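Local coordinates for SusD homolog (Bacteroides thetaiotaomicron, PDB 3SGH), which probably binds glycans at the bacterial cell surface, as a SusD-like outer membrane lipoprotein working in nutrient uptake, at residues L185-T190 with D225-T230; K159-F164 with G179-W184; T383-T388 with P439-M444. All coordinates share one frame; numbering follows the deposited sequence.

Contact 1 of 3, residues L185-T190 with D225-T230; sequences LKFANT and DSSYDT
F187 and K186, neighbours on helix 181-198 of the alpha-alpha superhelix, meet D225 and the start of strand 227-229 in two very different ways. The packed half belongs to F187. Its CG lies anti to the backbone N (chi1 -180°), which sends the ring out beside the strand, where F187 CE2 comes within 3.8 Å of S227 CB at an oblique slant. V316 and M317 of strand 314-317 also touch this ring, and the same two residues share backbone hydrogen bonds with S227; the phenylalanine thus packs against both strands of the two-stranded sheet. W184 adds an edge-to-face partner.

One residue back, the looser half is polar, and K186 there is partly exposed while D225 is buried. The K186 chain bends at chi3 (-74°) and crosses the D225 side chain at about a right angle, with CD passing 3.7 Å from D225 OD2. K186 NZ then makes a salt bridge of 2.9 Å to D225 OD1, approaching from above the carboxylate plane, 51° out of it. A methionine in its place would remove the ammonium group and is likely to leave D225 OD1 without its charged mate. The other oxygen is anchored independently: D225 OD2 accepts from the backbone N of E221 and of S222. A water accepts from K186 NZ at 3.2 Å and donates to D225 OD2 at 2.6 Å.

Contact 2 of 3, residues K159-F164 with G179-W184; sequences KSAATF and GDCSKW
A162 lays its CB over the first turn of helix 181-198, where it overlaps the backbone and side chain of C181. The methyl carbon A162 CB sits 3.9 Å from C181 C and 4.1 Å from C181 CB, a close fit possible because nothing larger than a methyl separates the two backbones. Its approach to S182 OG, 3.3 Å from A162 CB, is closer still, but S182 is modelled in two conformations, so this approach is doubtful.

A161 works the adjoining side of the same cysteine. The C181 sulfur lies anti to its own carbonyl carbon (chi1 -68°), a rotation that brings C181 SG to 4.1 Å from A161 CB. Around C181 the seam is apolar, two alanine methyls against one thiol side chain, with no direct hydrogen bond across the contact.

Polar groups gather at the start of the second helix. D180 is its N-cap: OD1 accepts weakly from S182 N at 2.9 Å and from K183 N at 3.4 Å, where K183 N also makes a weak bond to D180 O. A water extends this cap across the contact, donating to D180 OD1 at 3.2 Å and to A162 O at 3.1 Å. A carbonyl near the C-terminal end of one helix is thus tied through solvent to the N-terminal cap of the next.

The contact lies within the alpha-alpha superhelix of this SusD-like protein: helix 140-162 and helix 181-198 come together beside helix 100-120, whose V100 touches both A161 and C181, while L158, one turn before A162 on helix 140-162, also touches C181.

Contact 3 of 3, residues T383-T388 with P439-M444; sequences TGNNYT and PATESM
Y387 and P439 join two long loops of this SusD-like fold, one between helix 360-364 and helix 403-417, the other between helix 424-432 and helix 461-466. From Y387 CB, which is directed toward the second loop, CG extends anti to the backbone N (chi1 -164°) and carries the phenol to the proline. Along the ring the contact tightens step by step: Y387 CE1 is 4.0 Å from P439 CD, CZ is 3.6 Å from that carbon, and OH closes to 3.2 Å. The hydroxyl oxygen Y387 OH also reaches P439 CG at 3.8 Å. The two side chains cross at about a right angle, the proline meeting the ring obliquely, so that one end of the pyrrolidine is pressed against the phenol end of the tyrosine.

No hydrogen bond passes directly between residues 383-388 and 439-444. Instead R286 bridges them, giving NH1 to N385 O and NH2 to P439 O, and Y387 touches R286 as well. N385 stands at the end of a short 3-10 segment, 383-385, and its amide finds its polar partners outside the two segments: OD1 accepts from A290 N, while ND2 donates to E291 OE1 and D376 OD2.

T441 supplies the second, lighter point of touch. Its OG1 is engaged with G288 O, and its methyl faces the 3-10 segment, with T441 CG2 at 4.2 Å from N385 OD1 and 3.8 Å from G384 O.

Burial and chemistry vary together across the three sites. Contact 1 is buried and combines aromatic packing with an ion pair between a partly exposed lysine and a buried aspartate; contact 2, partly buried, relies on small apolar groups and water; contact 3 lies at the surface and joins two loops, where contact 1 pairs helix with strand and contact 2 pairs helix ends. Contacts 1 and 2 share helix 181-198, with centres 12 Å apart, and touch: L185 CD1 lies 3.8 Å from K159 N, and K183 CE 3.8 Å from D225 OD1. Contact 3 sits on the opposite side of the chain's centre, about 37 Å from contact 1 and 48 Å from contact 2, centre to centre.

Contact 1 of 3, residues L185-T190 with D225-T230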
# COMPACT_ATOMS: atom_id res chain seq x y z
N LEU A 185 15.53 -12.23 -1.08
CA LEU A 185 15.60 -12.51 0.36
C LEU A 185 15.40 -11.22 1.15
O LEU A 185 14.69 -11.22 2.14
CB LEU A 185 16.95 -13.16 0.72
CG LEU A 185 17.10 -13.66 2.16
CD1 LEU A 185 16.15 -14.80 2.47
CD2 LEU A 185 18.59 -14.09 2.42
N LYS A 186 16.03 -10.14 0.72
CA LYS A 186 15.83 -8.83 1.32
C LYS A 186 14.39 -8.39 1.18
O LYS A 186 13.80 -7.87 2.13
CB LYS A 186 16.81 -7.78 0.73
CG LYS A 186 18.24 -7.98 1.20
CD LYS A 186 19.20 -6.94 0.60
CE LYS A 186 19.45 -7.28 -0.87
NZ LYS A 186 20.77 -6.85 -1.46
N PHE A 187 13.83 -8.61 -0.02
CA PHE A 187 12.39 -8.30 -0.28
C PHE A 187 11.52 -9.06 0.72
O PHE A 187 10.62 -8.47 1.40
CB PHE A 187 12.02 -8.66 -1.71
CG PHE A 187 10.58 -8.37 -2.06
CD1 PHE A 187 9.59 -9.31 -1.78
CD2 PHE A 187 10.25 -7.23 -2.78
CE1 PHE A 187 8.23 -9.07 -2.12
CE2 PHE A 187 8.91 -6.96 -3.12
CZ PHE A 187 7.89 -7.90 -2.79
N ALA A 188 11.78 -10.35 0.86
CA ALA A 188 10.98 -11.19 1.73
C ALA A 188 11.07 -10.76 3.21
O ALA A 188 10.05 -10.73 3.91
CB ALA A 188 11.35 -12.66 1.56
N ASN A 189 12.27 -10.46 3.68
CA ASN A 189 12.45 -9.98 5.06
C ASN A 189 11.84 -8.61 5.28
O ASN A 189 11.31 -8.34 6.36
CB ASN A 189 13.92 -10.01 5.47
CG ASN A 189 14.36 -11.43 5.85
OD1 ASN A 189 13.81 -12.01 6.78
ND2 ASN A 189 15.33 -11.98 5.13
N THR A 190 11.84 -7.76 4.26
CA THR A 190 11.27 -6.43 4.40
C THR A 190 9.74 -6.57 4.46
O THR A 190 9.07 -5.86 5.22
CB THR A 190 11.69 -5.49 3.25
OG1 THR A 190 13.12 -5.42 3.16
CG2 THR A 190 11.14 -4.09 3.45
N ASP A 225 18.23 -2.25 -4.18
CA ASP A 225 17.43 -3.32 -3.63
C ASP A 225 15.93 -3.21 -3.93
O ASP A 225 15.17 -4.19 -3.79
CB ASP A 225 17.61 -3.37 -2.11
CG ASP A 225 19.04 -3.70 -1.67
OD1 ASP A 225 19.80 -4.29 -2.45
OD2 ASP A 225 19.42 -3.39 -0.50
N SER A 226 15.48 -2.01 -4.30
CA SER A 226 14.07 -1.74 -4.51
C SER A 226 13.51 -2.61 -5.61
O SER A 226 14.21 -2.92 -6.58
CB SER A 226 13.87 -0.27 -4.87
OG SER A 226 14.26 0.57 -3.73
N SER A 227 12.24 -2.97 -5.49
CA SER A 227 11.55 -3.80 -6.46
C SER A 227 10.61 -3.00 -7.33
O SER A 227 9.70 -2.29 -6.80
CB SER A 227 10.72 -4.88 -5.75
OG SER A 227 10.01 -5.65 -6.71
N TYR A 228 10.79 -3.17 -8.64
CA TYR A 228 9.90 -2.62 -9.68
C TYR A 228 9.47 -3.72 -10.70
O TYR A 228 10.23 -4.64 -10.97
CB TYR A 228 10.60 -1.58 -10.48
CG TYR A 228 10.96 -0.30 -9.77
CD1 TYR A 228 12.13 -0.21 -9.04
CD2 TYR A 228 10.18 0.84 -9.91
CE1 TYR A 228 12.48 0.98 -8.38
CE2 TYR A 228 10.56 2.05 -9.33
CZ TYR A 228 11.71 2.10 -8.56
OH TYR A 228 12.10 3.27 -7.95
N ASP A 229 8.26 -3.61 -11.24
CA ASP A 229 7.80 -4.56 -12.26
C ASP A 229 8.35 -4.01 -13.57
O ASP A 229 7.73 -3.21 -14.24
CB ASP A 229 6.26 -4.67 -12.25
CG ASP A 229 5.74 -5.81 -13.12
OD1 ASP A 229 6.47 -6.20 -14.09
OD2 ASP A 229 4.62 -6.25 -12.87
N THR A 230 9.58 -4.40 -13.88
CA THR A 230 10.33 -3.70 -14.91
C THR A 230 9.73 -3.80 -16.31
O THR A 230 10.02 -2.93 -17.17
CB THR A 230 11.82 -4.14 -14.98
OG1 THR A 230 11.90 -5.48 -15.45
CG2 THR A 230 12.54 -3.96 -13.59
O HOH W 1 21.72 -4.39 0.29

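Contact 2 of 3, residues K159-F164 with G179-W184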
# COMPACT_ATOMS: atom_id res chain seq x y z
N LYS A 159 17.28 -18.21 1.15
CA LYS A 159 18.56 -17.94 1.82
C LYS A 159 19.62 -18.94 1.39
O LYS A 159 20.76 -18.56 1.12
CB LYS A 159 18.42 -17.96 3.35
CG LYS A 159 19.67 -17.53 4.10
CD LYS A 159 19.49 -17.51 5.64
CE LYS A 159 20.86 -17.47 6.39
NZ LYS A 159 20.70 -18.12 7.76
N SER A 160 19.24 -20.20 1.32
CA SER A 160 20.12 -21.21 0.82
C SER A 160 20.45 -21.02 -0.66
O SER A 160 21.63 -21.07 -1.09
CB SER A 160 19.48 -22.58 1.04
OG SER A 160 20.33 -23.56 0.50
N ALA A 161 19.40 -20.81 -1.46
CA ALA A 161 19.55 -20.61 -2.89
C ALA A 161 20.52 -19.44 -3.21
O ALA A 161 21.34 -19.53 -4.13
CB ALA A 161 18.15 -20.37 -3.53
N ALA A 162 20.45 -18.36 -2.44
CA ALA A 162 21.23 -17.15 -2.69
C ALA A 162 22.77 -17.41 -2.64
O ALA A 162 23.56 -16.72 -3.33
CB ALA A 162 20.84 -16.05 -1.68
N THR A 163 23.17 -18.37 -1.81
CA THR A 163 24.62 -18.70 -1.62
C THR A 163 25.24 -19.22 -2.92
O THR A 163 26.48 -19.16 -3.09
CB THR A 163 24.87 -19.71 -0.46
OG1 THR A 163 24.32 -21.00 -0.78
CG2 THR A 163 24.27 -19.21 0.86
N PHE A 164 24.40 -19.73 -3.85
CA PHE A 164 24.92 -20.36 -5.08
C PHE A 164 25.07 -19.38 -6.22
O PHE A 164 25.62 -19.75 -7.26
CB PHE A 164 24.04 -21.54 -5.50
CG PHE A 164 24.02 -22.64 -4.51
CD1 PHE A 164 25.06 -23.57 -4.48
CD2 PHE A 164 23.00 -22.75 -3.60
CE1 PHE A 164 25.05 -24.60 -3.54
CE2 PHE A 164 22.99 -23.77 -2.68
CZ PHE A 164 24.02 -24.68 -2.64
N GLY A 179 16.33 -13.20 -11.22
CA GLY A 179 16.72 -14.44 -10.55
C GLY A 179 17.64 -14.34 -9.38
O GLY A 179 18.01 -15.35 -8.82
N ASP A 180 18.01 -13.12 -8.99
CA ASP A 180 18.89 -12.91 -7.88
C ASP A 180 18.15 -13.16 -6.55
O ASP A 180 17.40 -12.29 -6.05
CB ASP A 180 19.47 -11.50 -7.93
CG ASP A 180 20.53 -11.27 -6.86
OD1 ASP A 180 20.60 -11.98 -5.81
OD2 ASP A 180 21.33 -10.33 -7.07
N CYS A 181 18.37 -14.34 -5.97
CA CYS A 181 17.69 -14.70 -4.71
C CYS A 181 18.15 -13.90 -3.50
O CYS A 181 17.43 -13.87 -2.49
CB CYS A 181 17.82 -16.20 -4.41
SG CYS A 181 16.85 -17.16 -5.66
N SER A 182 19.32 -13.26 -3.56
CA SER A 182 19.71 -12.37 -2.47
C SER A 182 18.81 -11.13 -2.44
O SER A 182 18.51 -10.63 -1.38
CB SER A 182 21.17 -11.95 -2.58
OG SER A 182 21.99 -13.08 -2.36
N LYS A 183 18.38 -10.66 -3.61
CA LYS A 183 17.45 -9.50 -3.68
C LYS A 183 16.07 -9.94 -3.20
O LYS A 183 15.42 -9.24 -2.40
CB LYS A 183 17.33 -8.94 -5.08
CG LYS A 183 18.55 -8.28 -5.64
CD LYS A 183 18.81 -6.90 -5.06
CE LYS A 183 20.06 -6.19 -5.71
NZ LYS A 183 19.87 -5.76 -7.13
N TRP A 184 15.64 -11.11 -3.65
CA TRP A 184 14.37 -11.62 -3.14
C TRP A 184 14.39 -11.87 -1.63
O TRP A 184 13.36 -11.72 -0.95
CB TRP A 184 13.93 -12.88 -3.86
CG TRP A 184 13.35 -12.64 -5.21
CD1 TRP A 184 13.91 -12.96 -6.39
CD2 TRP A 184 12.09 -12.02 -5.50
NE1 TRP A 184 13.07 -12.60 -7.43
CE2 TRP A 184 11.96 -12.00 -6.91
CE3 TRP A 184 11.06 -11.48 -4.72
CZ2 TRP A 184 10.84 -11.48 -7.54
CZ3 TRP A 184 9.96 -10.94 -5.36
CH2 TRP A 184 9.86 -10.95 -6.76
O HOH W 2 22.42 -14.46 -5.08

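Contact 3 of 3, residues T383-T388 with P439-M444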
# COMPACT_ATOMS: atom_id res chain seq x y z
N THR A 383 -14.42 26.11 -3.59
CA THR A 383 -13.85 26.36 -2.25
C THR A 383 -14.41 25.47 -1.15
O THR A 383 -13.81 25.42 -0.09
CB THR A 383 -13.92 27.83 -1.80
OG1 THR A 383 -15.28 28.18 -1.51
CG2 THR A 383 -13.31 28.75 -2.86
N GLY A 384 -15.50 24.76 -1.40
CA GLY A 384 -15.99 23.73 -0.49
C GLY A 384 -15.06 22.51 -0.41
O GLY A 384 -15.22 21.67 0.49
N ASN A 385 -14.06 22.46 -1.30
CA ASN A 385 -13.02 21.47 -1.25
C ASN A 385 -11.84 21.87 -0.39
O ASN A 385 -10.97 21.04 -0.11
CB ASN A 385 -12.53 21.13 -2.67
CG ASN A 385 -13.60 20.45 -3.47
OD1 ASN A 385 -14.33 19.62 -2.92
ND2 ASN A 385 -13.67 20.74 -4.73
N ASN A 386 -11.79 23.14 0.04
CA ASN A 386 -10.64 23.61 0.80
C ASN A 386 -10.52 22.84 2.13
O ASN A 386 -11.51 22.45 2.72
CB ASN A 386 -10.74 25.11 1.09
CG ASN A 386 -10.63 26.00 -0.14
OD1 ASN A 386 -10.48 25.55 -1.29
ND2 ASN A 386 -10.66 27.30 0.11
N TYR A 387 -9.30 22.63 2.60
CA TYR A 387 -9.08 21.82 3.79
C TYR A 387 -7.90 22.31 4.62
O TYR A 387 -6.83 22.58 4.09
CB TYR A 387 -8.96 20.33 3.41
CG TYR A 387 -9.12 19.37 4.59
CD1 TYR A 387 -10.37 18.99 5.07
CD2 TYR A 387 -7.99 18.85 5.22
CE1 TYR A 387 -10.48 18.13 6.17
CE2 TYR A 387 -8.11 17.99 6.29
CZ TYR A 387 -9.34 17.64 6.76
OH TYR A 387 -9.38 16.79 7.82
N THR A 388 -8.13 22.45 5.92
CA THR A 388 -7.08 22.81 6.87
C THR A 388 -6.33 21.55 7.31
O THR A 388 -6.92 20.60 7.85
CB THR A 388 -7.66 23.54 8.11
OG1 THR A 388 -8.45 24.69 7.71
CG2 THR A 388 -6.51 23.96 9.03
N PRO A 439 -9.97 13.29 4.92
CA PRO A 439 -11.19 12.48 4.68
C PRO A 439 -12.01 13.11 3.57
O PRO A 439 -11.74 14.23 3.14
CB PRO A 439 -11.94 12.63 5.99
CG PRO A 439 -11.60 14.01 6.45
CD PRO A 439 -10.12 14.16 6.11
N ALA A 440 -13.03 12.39 3.12
CA ALA A 440 -14.05 12.92 2.25
C ALA A 440 -14.68 14.17 2.88
O ALA A 440 -14.72 14.30 4.12
CB ALA A 440 -15.11 11.84 2.00
N THR A 441 -15.23 15.04 2.04
CA THR A 441 -16.05 16.15 2.52
C THR A 441 -17.29 15.64 3.29
O THR A 441 -17.80 16.32 4.19
CB THR A 441 -16.47 17.12 1.39
OG1 THR A 441 -17.19 16.38 0.38
CG2 THR A 441 -15.24 17.85 0.82
N GLU A 442 -17.80 14.47 2.92
CA GLU A 442 -18.91 13.87 3.65
C GLU A 442 -18.86 12.37 3.47
O GLU A 442 -18.34 11.88 2.47
CB GLU A 442 -20.26 14.39 3.15
CG GLU A 442 -20.63 13.89 1.78
CD GLU A 442 -21.92 14.53 1.24
OE1 GLU A 442 -22.99 13.89 1.29
OE2 GLU A 442 -21.84 15.67 0.76
N SER A 443 -19.45 11.65 4.41
CA SER A 443 -19.67 10.24 4.27
C SER A 443 -21.06 9.99 3.73
O SER A 443 -22.05 10.53 4.22
CB SER A 443 -19.49 9.51 5.60
OG SER A 443 -19.90 8.15 5.48
N MSE A 444 -21.13 9.09 2.76
CA MSE A 444 -22.39 8.60 2.19
C MSE A 444 -22.80 7.21 2.74
O MSE A 444 -23.72 6.54 2.21
CB MSE A 444 -22.28 8.58 0.67
CG MSE A 444 -22.14 9.91 -0.00
SE MSE A 444 -23.84 10.84 0.05
CE MSE A 444 -24.73 9.82 -1.30